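Local coordinates for protein branched-chain amino acid aminotransferase (Thermoproteus uzoniensis, PDB 5CE8) that probably transfers the amino group of leucine, isoleucine or valine to 2-oxoglutarate with the help of pyridoxal 5'-phosphate, at residues R66-A71 with Y80-L85; F40-G45 with K72-D77; P106-S111 with A124-A129; M160-G165 with G218-I223. All blocks are in the same frame, centred on the assembly; numbering follows the deposited sequence.

Interaction 1 of 4, residues R66-A71 with Y80-L85; sequences RLLRSA and YTAEEL. With PLP (pyridoxal-5'-phosphate), chain D.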
loop_
_atom_site.group_PDB
_atom_site.type_symbol
_atom_site.label_atom_id
_atom_site.label_comp_id
_atom_site.label_asym_id
_atom_site.label_seq_id
_atom_site.Cartn_x
_atom_site.Cartn_y
_atom_site.Cartn_z
ATOM N N ARG A 66 19.274 19.942 -15.970
ATOM C CA ARG A 66 18.635 19.063 -15.011
ATOM C C ARG A 66 18.837 19.574 -13.558
ATOM O O ARG A 66 17.898 19.455 -12.767
ATOM C CB ARG A 66 19.105 17.568 -15.121
ATOM C CG ARG A 66 18.370 16.702 -14.194
ATOM C CD ARG A 66 18.752 15.236 -14.283
ATOM N NE ARG A 66 20.115 14.978 -13.851
ATOM C CZ ARG A 66 20.748 13.795 -14.004
ATOM N NH1 ARG A 66 20.130 12.773 -14.557
ATOM N NH2 ARG A 66 21.997 13.623 -13.560
ATOM N N LEU A 67 20.010 20.146 -13.233
ATOM C CA LEU A 67 20.188 20.822 -11.903
ATOM C C LEU A 67 19.052 21.815 -11.595
ATOM O O LEU A 67 18.522 21.886 -10.447
ATOM C CB LEU A 67 21.534 21.603 -11.839
ATOM C CG LEU A 67 22.094 22.015 -10.454
ATOM C CD1 LEU A 67 22.733 20.827 -9.674
ATOM C CD2 LEU A 67 23.052 23.151 -10.500
ATOM N N LEU A 68 18.870 22.710 -12.550
ATOM C CA LEU A 68 17.816 23.708 -12.550
ATOM C C LEU A 68 16.379 23.094 -12.433
ATOM O O LEU A 68 15.542 23.665 -11.714
ATOM C CB LEU A 68 17.911 24.540 -13.827
ATOM C CG LEU A 68 18.673 25.865 -13.743
ATOM C CD1 LEU A 68 19.806 25.757 -12.774
ATOM C CD2 LEU A 68 19.121 26.327 -15.105
ATOM N N ARG A 69 16.086 21.975 -13.158
ATOM C CA ARG A 69 14.768 21.303 -13.036
ATOM C C ARG A 69 14.711 20.759 -11.625
ATOM O O ARG A 69 13.694 20.921 -10.976
ATOM C CB ARG A 69 14.531 20.199 -14.049
ATOM C CG ARG A 69 14.328 20.762 -15.468
ATOM C CD ARG A 69 13.561 19.750 -16.367
ATOM N NE ARG A 69 14.402 18.580 -16.496
ATOM C CZ ARG A 69 15.489 18.511 -17.248
ATOM N NH1 ARG A 69 15.928 19.528 -18.005
ATOM N NH2 ARG A 69 16.167 17.419 -17.224
ATOM N N SER A 70 15.796 20.150 -11.129
ATOM C CA SER A 70 15.852 19.630 -9.718
ATOM C C SER A 70 15.515 20.671 -8.722
ATOM O O SER A 70 14.697 20.422 -7.838
ATOM C CB SER A 70 17.168 18.981 -9.400
ATOM O OG SER A 70 17.180 17.641 -9.989
ATOM N N ALA A 71 16.058 21.876 -8.894
ATOM C CA ALA A 71 15.747 22.984 -7.981
ATOM C C ALA A 71 14.254 23.429 -8.037
ATOM O O ALA A 71 13.597 23.674 -7.030
ATOM C CB ALA A 71 16.644 24.232 -8.298
ATOM N N TYR A 80 21.318 31.227 -11.366
ATOM C CA TYR A 80 22.200 31.087 -12.512
ATOM C C TYR A 80 21.522 30.325 -13.599
ATOM O O TYR A 80 20.759 29.393 -13.338
ATOM C CB TYR A 80 23.417 30.295 -12.124
ATOM C CG TYR A 80 24.324 30.990 -11.160
ATOM C CD1 TYR A 80 25.166 32.031 -11.595
ATOM C CD2 TYR A 80 24.330 30.650 -9.795
ATOM C CE1 TYR A 80 26.025 32.659 -10.694
ATOM C CE2 TYR A 80 25.163 31.282 -8.908
ATOM C CZ TYR A 80 26.017 32.278 -9.348
ATOM O OH TYR A 80 26.846 32.938 -8.443
ATOM N N THR A 81 21.875 30.615 -14.838
ATOM C CA THR A 81 21.296 29.807 -15.927
ATOM C C THR A 81 22.186 28.585 -16.175
ATOM O O THR A 81 23.329 28.441 -15.687
ATOM C CB THR A 81 21.205 30.642 -17.179
ATOM O OG1 THR A 81 22.553 31.007 -17.503
ATOM C CG2 THR A 81 20.374 31.858 -16.927
ATOM N N ALA A 82 21.647 27.709 -16.977
ATOM C CA ALA A 82 22.347 26.514 -17.424
ATOM C C ALA A 82 23.650 26.886 -18.080
ATOM O O ALA A 82 24.679 26.242 -17.895
ATOM C CB ALA A 82 21.477 25.800 -18.429
ATOM N N GLU A 83 23.567 27.949 -18.869
ATOM C CA GLU A 83 24.639 28.410 -19.712
ATOM C C GLU A 83 25.748 28.944 -18.843
ATOM O O GLU A 83 26.873 28.502 -18.973
ATOM C CB GLU A 83 24.069 29.455 -20.716
ATOM C CG GLU A 83 25.022 30.559 -21.187
ATOM C CD GLU A 83 25.164 30.570 -22.682
ATOM O OE1 GLU A 83 24.649 31.510 -23.326
ATOM O OE2 GLU A 83 25.771 29.591 -23.159
ATOM N N GLU A 84 25.411 29.819 -17.887
ATOM C CA GLU A 84 26.336 30.259 -16.881
ATOM C C GLU A 84 27.072 29.117 -16.138
ATOM O O GLU A 84 28.344 29.136 -15.873
ATOM C CB GLU A 84 25.577 31.135 -15.888
ATOM C CG GLU A 84 25.373 32.552 -16.454
ATOM C CD GLU A 84 24.488 33.461 -15.597
ATOM O OE1 GLU A 84 24.653 34.685 -15.683
ATOM O OE2 GLU A 84 23.632 32.982 -14.852
ATOM N N LEU A 85 26.273 28.155 -15.694
ATOM C CA LEU A 85 26.879 27.061 -14.937
ATOM C C LEU A 85 27.756 26.259 -15.813
ATOM O O LEU A 85 28.853 25.824 -15.384
ATOM C CB LEU A 85 25.784 26.196 -14.274
ATOM C CG LEU A 85 24.987 26.988 -13.250
ATOM C CD1 LEU A 85 23.738 26.192 -12.902
ATOM C CD2 LEU A 85 25.816 27.368 -12.033
HETATM N N1 PLP D . 19.937 7.040 -10.132
HETATM C C2 PLP D . 19.918 7.910 -9.127
HETATM C C2A PLP D . 19.131 7.629 -7.882
HETATM C C3 PLP D . 20.737 9.113 -9.164
HETATM O O3 PLP D . 20.778 9.962 -8.062
HETATM C C4 PLP D . 21.551 9.369 -10.385
HETATM C C4A PLP D . 22.426 10.594 -10.549
HETATM C C5 PLP D . 21.454 8.332 -11.452
HETATM C C6 PLP D . 20.620 7.201 -11.226
HETATM C C5A PLP D . 22.236 8.348 -12.734
HETATM O O4P PLP D . 22.044 9.514 -13.451
HETATM P P PLP D . 23.139 9.950 -14.499
HETATM O O1P PLP D . 24.524 10.111 -13.786
HETATM O O2P PLP D . 23.049 9.004 -15.620
HETATM O O3P PLP D . 22.814 11.343 -14.961
#

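Interaction 2 of 4, residues F40-G45 with K72-D77; sequences FGVFEG and KIIGLD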
loop_
_atom_site.group_PDB
_atom_site.type_symbol
_atom_site.label_atom_id
_atom_site.label_comp_id
_atom_site.label_asym_id
_atom_site.label_seq_id
_atom_site.Cartn_x
_atom_site.Cartn_y
_atom_site.Cartn_z
ATOM N N PHE A 40 18.035 20.062 2.091
ATOM C CA PHE A 40 17.457 20.899 1.108
ATOM C C PHE A 40 18.522 21.514 0.175
ATOM O O PHE A 40 19.095 22.649 0.428
ATOM C CB PHE A 40 16.697 21.992 1.785
ATOM C CG PHE A 40 15.816 22.745 0.843
ATOM C CD1 PHE A 40 14.637 22.178 0.400
ATOM C CD2 PHE A 40 16.097 24.050 0.452
ATOM C CE1 PHE A 40 13.775 22.891 -0.448
ATOM C CE2 PHE A 40 15.255 24.756 -0.482
ATOM C CZ PHE A 40 14.099 24.155 -0.932
ATOM N N GLY A 41 18.840 20.714 -0.848
ATOM C CA GLY A 41 19.860 21.018 -1.832
ATOM C C GLY A 41 19.533 20.235 -3.085
ATOM O O GLY A 41 18.632 19.331 -3.072
ATOM N N VAL A 42 20.216 20.575 -4.148
ATOM C CA VAL A 42 20.332 19.692 -5.313
ATOM C C VAL A 42 21.792 19.541 -5.736
ATOM O O VAL A 42 22.642 20.442 -5.470
ATOM C CB VAL A 42 19.467 20.171 -6.460
ATOM C CG1 VAL A 42 18.056 20.243 -5.984
ATOM C CG2 VAL A 42 19.857 21.508 -6.999
ATOM N N PHE A 43 22.064 18.492 -6.505
ATOM C CA PHE A 43 23.410 18.305 -7.025
ATOM C C PHE A 43 23.331 17.664 -8.407
ATOM O O PHE A 43 22.229 17.326 -8.906
ATOM C CB PHE A 43 24.288 17.492 -6.083
ATOM C CG PHE A 43 23.801 16.090 -5.834
ATOM C CD1 PHE A 43 22.771 15.845 -4.921
ATOM C CD2 PHE A 43 24.363 15.035 -6.509
ATOM C CE1 PHE A 43 22.288 14.527 -4.768
ATOM C CE2 PHE A 43 23.982 13.707 -6.289
ATOM C CZ PHE A 43 22.942 13.467 -5.439
ATOM N N GLU A 44 24.514 17.508 -8.985
ATOM C CA GLU A 44 24.756 16.816 -10.256
ATOM C C GLU A 44 26.047 16.022 -10.250
ATOM O O GLU A 44 26.905 16.143 -9.357
ATOM C CB GLU A 44 24.835 17.799 -11.410
ATOM C CG GLU A 44 23.497 18.136 -12.044
ATOM C CD GLU A 44 22.783 16.921 -12.618
ATOM O OE1 GLU A 44 21.546 16.908 -12.570
ATOM O OE2 GLU A 44 23.502 16.005 -13.040
ATOM N N GLY A 45 26.231 15.231 -11.296
ATOM C CA GLY A 45 27.456 14.445 -11.456
ATOM C C GLY A 45 27.742 14.538 -12.929
ATOM O O GLY A 45 26.824 14.350 -13.731
ATOM N N LYS A 72 13.762 23.597 -9.218
ATOM C CA LYS A 72 12.370 24.104 -9.357
ATOM C C LYS A 72 11.417 23.045 -8.802
ATOM O O LYS A 72 10.356 23.330 -8.252
ATOM C CB LYS A 72 12.064 24.321 -10.838
ATOM C CG LYS A 72 10.557 24.450 -11.164
ATOM C CD LYS A 72 10.247 24.200 -12.642
ATOM C CE LYS A 72 9.935 25.487 -13.386
ATOM N NZ LYS A 72 8.529 25.902 -13.171
ATOM N N ILE A 73 11.785 21.796 -8.978
ATOM C CA ILE A 73 11.017 20.715 -8.353
ATOM C C ILE A 73 10.942 20.895 -6.795
ATOM O O ILE A 73 9.845 20.791 -6.207
ATOM C CB ILE A 73 11.611 19.366 -8.785
ATOM C CG1 ILE A 73 11.250 19.129 -10.241
ATOM C CG2 ILE A 73 11.033 18.270 -7.966
ATOM C CD1 ILE A 73 11.770 17.822 -10.805
ATOM N N ILE A 74 12.058 21.212 -6.165
ATOM C CA ILE A 74 12.110 21.275 -4.672
ATOM C C ILE A 74 11.779 22.671 -4.152
ATOM O O ILE A 74 11.619 22.818 -2.978
ATOM C CB ILE A 74 13.445 20.703 -4.038
ATOM C CG1 ILE A 74 14.733 21.558 -4.264
ATOM C CG2 ILE A 74 13.613 19.251 -4.434
ATOM C CD1 ILE A 74 15.797 21.363 -3.196
ATOM N N GLY A 75 11.767 23.686 -5.043
ATOM C CA GLY A 75 11.490 25.107 -4.662
ATOM C C GLY A 75 12.795 25.781 -4.200
ATOM O O GLY A 75 12.793 26.675 -3.332
ATOM N N LEU A 76 13.925 25.334 -4.725
ATOM C CA LEU A 76 15.204 25.997 -4.427
ATOM C C LEU A 76 15.492 27.058 -5.525
ATOM O O LEU A 76 15.237 26.797 -6.699
ATOM C CB LEU A 76 16.236 24.879 -4.454
ATOM C CG LEU A 76 17.636 25.335 -4.177
ATOM C CD1 LEU A 76 17.705 25.911 -2.762
ATOM C CD2 LEU A 76 18.566 24.206 -4.379
ATOM N N ASP A 77 15.917 28.285 -5.179
ATOM C CA ASP A 77 15.987 29.357 -6.154
ATOM C C ASP A 77 17.471 29.419 -6.552
ATOM O O ASP A 77 18.322 29.852 -5.771
ATOM C CB ASP A 77 15.442 30.662 -5.542
ATOM C CG ASP A 77 15.711 31.913 -6.394
ATOM O OD1 ASP A 77 15.924 31.849 -7.606
ATOM O OD2 ASP A 77 15.722 33.002 -5.794
#

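Interaction 3 of 4, residues P106-S111 with A124-A129; sequences PVAYIS and ASVAIA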
loop_
_atom_site.group_PDB
_atom_site.type_symbol
_atom_site.label_atom_id
_atom_site.label_comp_id
_atom_site.label_asym_id
_atom_site.label_seq_id
_atom_site.Cartn_x
_atom_site.Cartn_y
_atom_site.Cartn_z
ATOM N N PRO A 106 28.547 19.703 -9.220
ATOM C CA PRO A 106 27.821 20.941 -8.925
ATOM C C PRO A 106 26.908 20.661 -7.767
ATOM O O PRO A 106 26.172 19.642 -7.799
ATOM C CB PRO A 106 27.014 21.236 -10.181
ATOM C CG PRO A 106 27.511 20.393 -11.175
ATOM C CD PRO A 106 28.265 19.235 -10.560
ATOM N N VAL A 107 26.951 21.514 -6.743
ATOM C CA VAL A 107 26.118 21.419 -5.639
ATOM C C VAL A 107 25.480 22.769 -5.358
ATOM O O VAL A 107 26.163 23.766 -5.261
ATOM C CB VAL A 107 26.767 20.819 -4.403
ATOM C CG1 VAL A 107 28.008 21.513 -3.982
ATOM C CG2 VAL A 107 25.766 20.720 -3.275
ATOM N N ALA A 108 24.159 22.791 -5.365
ATOM C CA ALA A 108 23.353 23.938 -5.014
ATOM C C ALA A 108 22.719 23.793 -3.609
ATOM O O ALA A 108 21.906 22.829 -3.373
ATOM C CB ALA A 108 22.185 24.034 -5.962
ATOM N N TYR A 109 22.853 24.837 -2.786
ATOM C CA TYR A 109 22.502 24.768 -1.327
ATOM C C TYR A 109 22.427 26.179 -0.737
ATOM O O TYR A 109 22.862 27.132 -1.350
ATOM C CB TYR A 109 23.582 23.957 -0.574
ATOM C CG TYR A 109 24.875 24.681 -0.704
ATOM C CD1 TYR A 109 25.651 24.520 -1.838
ATOM C CD2 TYR A 109 25.215 25.682 0.173
ATOM C CE1 TYR A 109 26.856 25.254 -2.024
ATOM C CE2 TYR A 109 26.415 26.394 0.010
ATOM C CZ TYR A 109 27.233 26.211 -1.110
ATOM O OH TYR A 109 28.404 27.009 -1.333
ATOM N N ILE A 110 21.862 26.305 0.467
ATOM C CA ILE A 110 21.662 27.563 1.066
ATOM C C ILE A 110 22.908 27.921 1.956
ATOM O O ILE A 110 23.277 27.146 2.816
ATOM C CB ILE A 110 20.336 27.570 1.843
ATOM C CG1 ILE A 110 19.186 27.569 0.828
ATOM C CG2 ILE A 110 20.259 28.794 2.786
ATOM C CD1 ILE A 110 17.855 27.115 1.375
ATOM N N SER A 111 23.560 29.056 1.672
ATOM C CA SER A 111 24.732 29.470 2.404
ATOM C C SER A 111 24.341 30.279 3.703
ATOM O O SER A 111 25.149 30.455 4.549
ATOM C CB SER A 111 25.660 30.258 1.457
ATOM O OG SER A 111 25.010 31.438 1.115
ATOM N N ALA A 124 19.816 30.287 -3.460
ATOM C CA ALA A 124 20.900 29.284 -3.342
ATOM C C ALA A 124 22.259 29.811 -3.714
ATOM O O ALA A 124 22.352 30.724 -4.554
ATOM C CB ALA A 124 20.612 28.107 -4.283
ATOM N N SER A 125 23.299 29.154 -3.173
ATOM C CA SER A 125 24.655 29.239 -3.718
ATOM C C SER A 125 24.925 28.013 -4.586
ATOM O O SER A 125 24.291 26.970 -4.403
ATOM C CB SER A 125 25.684 29.314 -2.607
ATOM O OG SER A 125 25.653 30.537 -1.911
ATOM N N VAL A 126 25.858 28.131 -5.529
ATOM C CA VAL A 126 26.313 27.009 -6.300
ATOM C C VAL A 126 27.830 26.862 -6.144
ATOM O O VAL A 126 28.568 27.799 -6.219
ATOM C CB VAL A 126 25.906 27.025 -7.747
ATOM C CG1 VAL A 126 26.483 25.786 -8.463
ATOM C CG2 VAL A 126 24.381 27.036 -7.876
ATOM N N ALA A 127 28.275 25.684 -5.785
ATOM C CA ALA A 127 29.726 25.357 -5.815
ATOM C C ALA A 127 29.918 24.235 -6.796
ATOM O O ALA A 127 29.026 23.298 -6.925
ATOM C CB ALA A 127 30.211 24.953 -4.441
ATOM N N ILE A 128 31.043 24.294 -7.479
ATOM C CA ILE A 128 31.400 23.342 -8.525
ATOM C C ILE A 128 32.834 22.991 -8.387
ATOM O O ILE A 128 33.750 23.825 -8.540
ATOM C CB ILE A 128 31.262 23.826 -9.944
ATOM C CG1 ILE A 128 29.849 24.108 -10.318
ATOM C CG2 ILE A 128 31.859 22.804 -10.938
ATOM C CD1 ILE A 128 29.717 25.109 -11.454
ATOM N N ALA A 129 33.007 21.725 -8.106
ATOM C CA ALA A 129 34.303 21.078 -7.955
ATOM C C ALA A 129 34.500 20.049 -9.034
ATOM O O ALA A 129 33.534 19.305 -9.410
ATOM C CB ALA A 129 34.366 20.381 -6.635
HETATM O O HOH W 1 22.930 30.904 -0.536
#

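Interaction 4 of 4, residues M160-G165 with G218-I223; sequences MAKATG and GILEGI. With PLP (pyridoxal-5'-phosphate), chain D.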
loop_
_atom_site.group_PDB
_atom_site.type_symbol
_atom_site.label_atom_id
_atom_site.label_comp_id
_atom_site.label_asym_id
_atom_site.label_seq_id
_atom_site.Cartn_x
_atom_site.Cartn_y
_atom_site.Cartn_z
ATOM N N MET A 160 12.410 12.408 -8.632
ATOM C CA MET A 160 12.969 12.768 -9.956
ATOM C C MET A 160 13.954 13.915 -9.805
ATOM O O MET A 160 14.631 14.200 -10.709
ATOM C CB MET A 160 11.844 13.167 -10.891
ATOM C CG MET A 160 10.897 11.967 -11.102
ATOM S SD MET A 160 9.783 11.840 -12.513
ATOM C CE MET A 160 10.712 12.779 -13.701
ATOM N N ALA A 161 13.916 14.638 -8.719
ATOM C CA ALA A 161 14.895 15.685 -8.522
ATOM C C ALA A 161 16.124 15.039 -7.929
ATOM O O ALA A 161 15.984 14.219 -7.027
ATOM C CB ALA A 161 14.366 16.677 -7.593
ATOM N N LYS A 162 17.313 15.506 -8.335
ATOM C CA LYS A 162 18.590 15.027 -7.798
ATOM C C LYS A 162 18.852 15.820 -6.555
ATOM O O LYS A 162 19.694 16.763 -6.480
ATOM C CB LYS A 162 19.640 15.126 -8.867
ATOM C CG LYS A 162 20.801 14.153 -8.605
ATOM C CD LYS A 162 21.651 13.955 -9.914
ATOM C CE LYS A 162 22.793 13.026 -9.715
ATOM N NZ LYS A 162 22.248 11.636 -9.567
ATOM N N ALA A 163 18.113 15.484 -5.543
ATOM C CA ALA A 163 18.062 16.313 -4.346
ATOM C C ALA A 163 18.696 15.660 -3.146
ATOM O O ALA A 163 18.431 14.519 -2.862
ATOM C CB ALA A 163 16.615 16.725 -4.054
ATOM N N THR A 164 19.423 16.440 -2.374
ATOM C CA THR A 164 20.446 15.982 -1.387
ATOM C C THR A 164 19.880 15.079 -0.337
ATOM O O THR A 164 20.300 13.887 -0.217
ATOM C CB THR A 164 21.198 17.212 -0.783
ATOM O OG1 THR A 164 20.238 18.090 -0.271
ATOM C CG2 THR A 164 22.038 18.023 -1.880
ATOM N N GLY A 165 18.798 15.554 0.267
ATOM C CA GLY A 165 18.142 14.880 1.363
ATOM C C GLY A 165 17.630 13.487 1.044
ATOM O O GLY A 165 17.761 12.632 1.839
ATOM N N GLY A 218 9.601 5.729 -9.963
ATOM C CA GLY A 218 10.376 6.209 -8.886
ATOM C C GLY A 218 11.861 6.368 -9.192
ATOM O O GLY A 218 12.537 6.478 -8.295
ATOM N N ILE A 219 12.317 6.366 -10.461
ATOM C CA ILE A 219 13.752 6.567 -10.832
ATOM C C ILE A 219 14.144 8.033 -10.892
ATOM O O ILE A 219 13.264 8.942 -10.952
ATOM C CB ILE A 219 14.142 5.883 -12.177
ATOM C CG1 ILE A 219 13.294 6.420 -13.363
ATOM C CG2 ILE A 219 13.876 4.372 -12.116
ATOM C CD1 ILE A 219 13.825 6.059 -14.729
ATOM N N LEU A 220 15.454 8.267 -10.789
ATOM C CA LEU A 220 15.967 9.498 -11.311
ATOM C C LEU A 220 16.200 9.245 -12.820
ATOM O O LEU A 220 16.679 8.163 -13.181
ATOM C CB LEU A 220 17.220 9.843 -10.542
ATOM C CG LEU A 220 17.574 11.241 -11.061
ATOM C CD1 LEU A 220 17.566 12.172 -9.868
ATOM C CD2 LEU A 220 18.793 11.211 -11.916
ATOM N N GLU A 221 15.724 10.162 -13.658
ATOM C CA GLU A 221 15.884 10.167 -15.130
ATOM C C GLU A 221 17.368 10.353 -15.516
ATOM O O GLU A 221 17.781 11.422 -15.763
ATOM C CB GLU A 221 15.014 11.224 -15.794
ATOM C CG GLU A 221 15.028 11.116 -17.339
ATOM C CD GLU A 221 13.990 11.989 -18.010
ATOM O OE1 GLU A 221 13.325 12.805 -17.317
ATOM O OE2 GLU A 221 13.851 11.920 -19.271
ATOM N N GLY A 222 18.155 9.292 -15.556
ATOM C CA GLY A 222 19.544 9.429 -15.777
ATOM C C GLY A 222 19.757 9.834 -17.226
ATOM O O GLY A 222 19.026 9.399 -18.158
ATOM N N ILE A 223 20.795 10.613 -17.378
ATOM C CA ILE A 223 21.349 11.037 -18.629
ATOM C C ILE A 223 22.204 9.918 -19.241
ATOM O O ILE A 223 22.291 9.844 -20.450
ATOM C CB ILE A 223 22.131 12.328 -18.453
ATOM C CG1 ILE A 223 21.081 13.423 -18.302
ATOM C CG2 ILE A 223 23.027 12.631 -19.673
ATOM C CD1 ILE A 223 21.521 14.777 -17.855
HETATM N N1 PLP D . 19.937 7.040 -10.132
HETATM C C2 PLP D . 19.918 7.910 -9.127
HETATM C C2A PLP D . 19.131 7.629 -7.882
HETATM C C3 PLP D . 20.737 9.113 -9.164
HETATM O O3 PLP D . 20.778 9.962 -8.062
HETATM C C4 PLP D . 21.551 9.369 -10.385
HETATM C C4A PLP D . 22.426 10.594 -10.549
HETATM C C5 PLP D . 21.454 8.332 -11.452
HETATM C C6 PLP D . 20.620 7.201 -11.226
HETATM C C5A PLP D . 22.236 8.348 -12.734
HETATM O O4P PLP D . 22.044 9.514 -13.451
HETATM P P PLP D . 23.139 9.950 -14.499
HETATM O O1P PLP D . 24.524 10.111 -13.786
HETATM O O2P PLP D . 23.049 9.004 -15.620
HETATM O O3P PLP D . 22.814 11.343 -14.961
#

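Interaction 1 of 4, residues R66-A71 with Y80-L85
Residues 66-71 are a middle part of helix 60-74, residues 80-85 hold the N-cap and first turn of helix 82-95, and the backbones come nearest at Leu68 and Ala82, whose CA atoms are 7.2 Å apart. No hydrogen bond crosses between the segments. Leu67 and Leu68 meet Leu85, and Leu68 also meets the backbone at the helix start. Leu68 does most of the work. Leu68 CD2 rests on that backbone, 3.4 Å from Ala82 N. Leu68 CD1 meets Leu85 CD1 tip to tip at 4.0 Å. Leu67 has CG anti to the backbone N (chi1 -162°) and crosses Leu85 at about a right angle, with CD2 3.9 Å from Leu85 CD1. One methyl of Leu85 thus serves both leucines. Thr81 and Glu84 close the helix start with a capping box. Glu84 N donates to Thr81 OG1 at 3.1 Å, and Thr81 N donates to Glu84 OE2 at 2.9 Å through the anti lone pair of that oxygen. Arg66 leaves the first helix for the cofactor. Its chain is extended to CG and CD, then bends at chi3 (66°), so that the edge of the guanidinium faces the phosphate. Arg66 NH2 donates to PLP O3P at 2.8 Å, and NH1 adds a weaker bond to the same oxygen. Glu44 forms a salt bridge with Arg66 NE. The positive guanidinium probably helps to offset the phosphate charge. The helix thus presents charge to the cofactor and hydrocarbon to its neighbour helix, where methyl groups pack on one another and on the backbone at the helix start.

Interaction 2 of 4, residues F40-G45 with K72-D77
This is a buried apolar contact between the start of strand 41-50 and the C-terminal end of helix 60-74, with the turn that follows. It holds one helix end against the sheet of the smaller, N-terminal part of the chain. Phe40, Val42, Ile74 and Leu76 carry it, and no hydrogen bond crosses between the segments. The Phe40 ring has CG anti to the backbone N (chi1 -168°), which brings its far end to the helix end. Ile74 CD1 lies over one ring face in a CH-pi contact, 3.9 Å from the centroid of the Phe40 ring and 18° off its normal. Phe40 CE1 is 3.3 Å from Ile74 O, and Gly75 O lies at the ring edge, near its plane, beside CZ. Leu76 CD1 approaches Phe40 CE2 obliquely at 3.5 Å. Val42 points toward the helix and splits its two methyls. Val42 CG1 touches Ile74 CD1 at 3.8 Å, while Val42 CG2 touches Leu76 CD2 at 4.0 Å. Ile74 holds CG1 in the crowded position between the backbone N and carbonyl carbon (chi1 70°), and from there CD1 reaches both Phe40 and Val42. Gly75 leaves the helix with positive phi, a value that favours glycine. The chain turns there, so Leu76 comes back to the strand beside Ile74. Arg273 of a neighbouring subunit binds the carbonyls of Lys72 and Ile73. The aromatic C-H edge carries a slight positive charge, so its place beside Gly75 O is probably mildly favourable, while the rest of the contact is mainly hydrocarbon packing.

Interaction 3 of 4, residues P106-S111 with A124-A129
The Tyr109 ring leans across to the partner strand. Its CG sits in the crowded position between the backbone N and carbonyl carbon (chi1 63°), and this swings the ring there. Ser125 O lies over one face of the ring. Ser125 CB makes an off-centre CH-pi contact, 4.2 Å from the centroid of the Tyr109 ring. Val107 also has CG1 in the crowded position (chi1 55°), with that methyl 4.1 Å from Ala127 CB. Val107, Tyr109, Ser125 and Ala127 share one sheet face; the other bears Pro106, Ala108, Val126 and Ile128. Ile128 CG1, beside its backbone N, packs against Pro106 CB at 4.0 Å. Ser125 OG hydrogen-bonds Asp18 OD2 and accepts from a water, and this water accepts from Ser111 N. The hydrogen-bonded pairs Val107-Ala127 and Tyr109-Ser125 alternate with the non-hydrogen-bonded pairs Pro106-Ile128 and Ala108-Val126. The four bonds are nearly straight; Val107 N to Ala127 O is the shortest at 2.7 Å. Helix 82-95 packs on Val126 and Ile128, while Val31 of a neighbouring subunit packs on Tyr109 and Ala127. This is a regular antiparallel pairing in the N-terminal sheet of a class-IV aminotransferase, with helix on one face and subunit interface on the other.

Interaction 4 of 4, residues M160-G165 with G218-I223
Leu220 lies over the cofactor ring, with CB 3.6 Å from PLP C2 and CD2 3.7 Å from PLP C4. Its CG is anti to the backbone N (chi1 -173°), so the side chain runs along the ring while its other methyl faces residues 160-165. That methyl, Leu220 CD1, is 3.7 Å from Lys162 CB and equally near Met160 O. Lys162 crosses Leu220 at about a right angle. The lysine is extended through CE, then turned at chi4 (71°), which brings NZ to the cofactor. Lys162 NZ is covalently bound to PLP C4A at 1.4 Å, the link of the internal aldimine of PLP enzymes. Both segments are irregular loops, and Lys162 and Glu221 are each the centre of an inverse gamma turn. Ser70 hydrogen-bonds Lys162 N, which ties the lysine's backbone to helix 60-74. Gly222 is the N-cap of helix 223-235, and its CA lies 3.4 Å from PLP O4P. Ile223 N, in the first turn, donates to PLP O3P at 3.2 Å, so the helix start probably helps to stabilise the phosphate charge. Met160 CG packs 3.8 Å from Ile219 O. The Glu221 carboxylate forms a salt bridge with Arg206 of a neighbouring subunit.

Overall arrangement
From the N terminus, residues 40-45 come first and pair with 72-77, so interaction 2 closes a loop of 26 residues. Interaction 1 starts inside that loop at 66-71 and ends beyond it at 80-85, so the two cross, and both use helix 60-74. Interaction 3 follows in series and joins neighbouring strands across a 12-residue connection. Its strand 102-109 lies beside strand 41-50, and its strand 125-132 packs against helix 82-95. Interaction 4 comes last and spans 52 residues. It meets interaction 2 through backbone bonds of Gly41 and Phe43, and interactions 1 and 4 both reach PLP. Together they tie the N-terminal sheet and its helices to the cofactor loops.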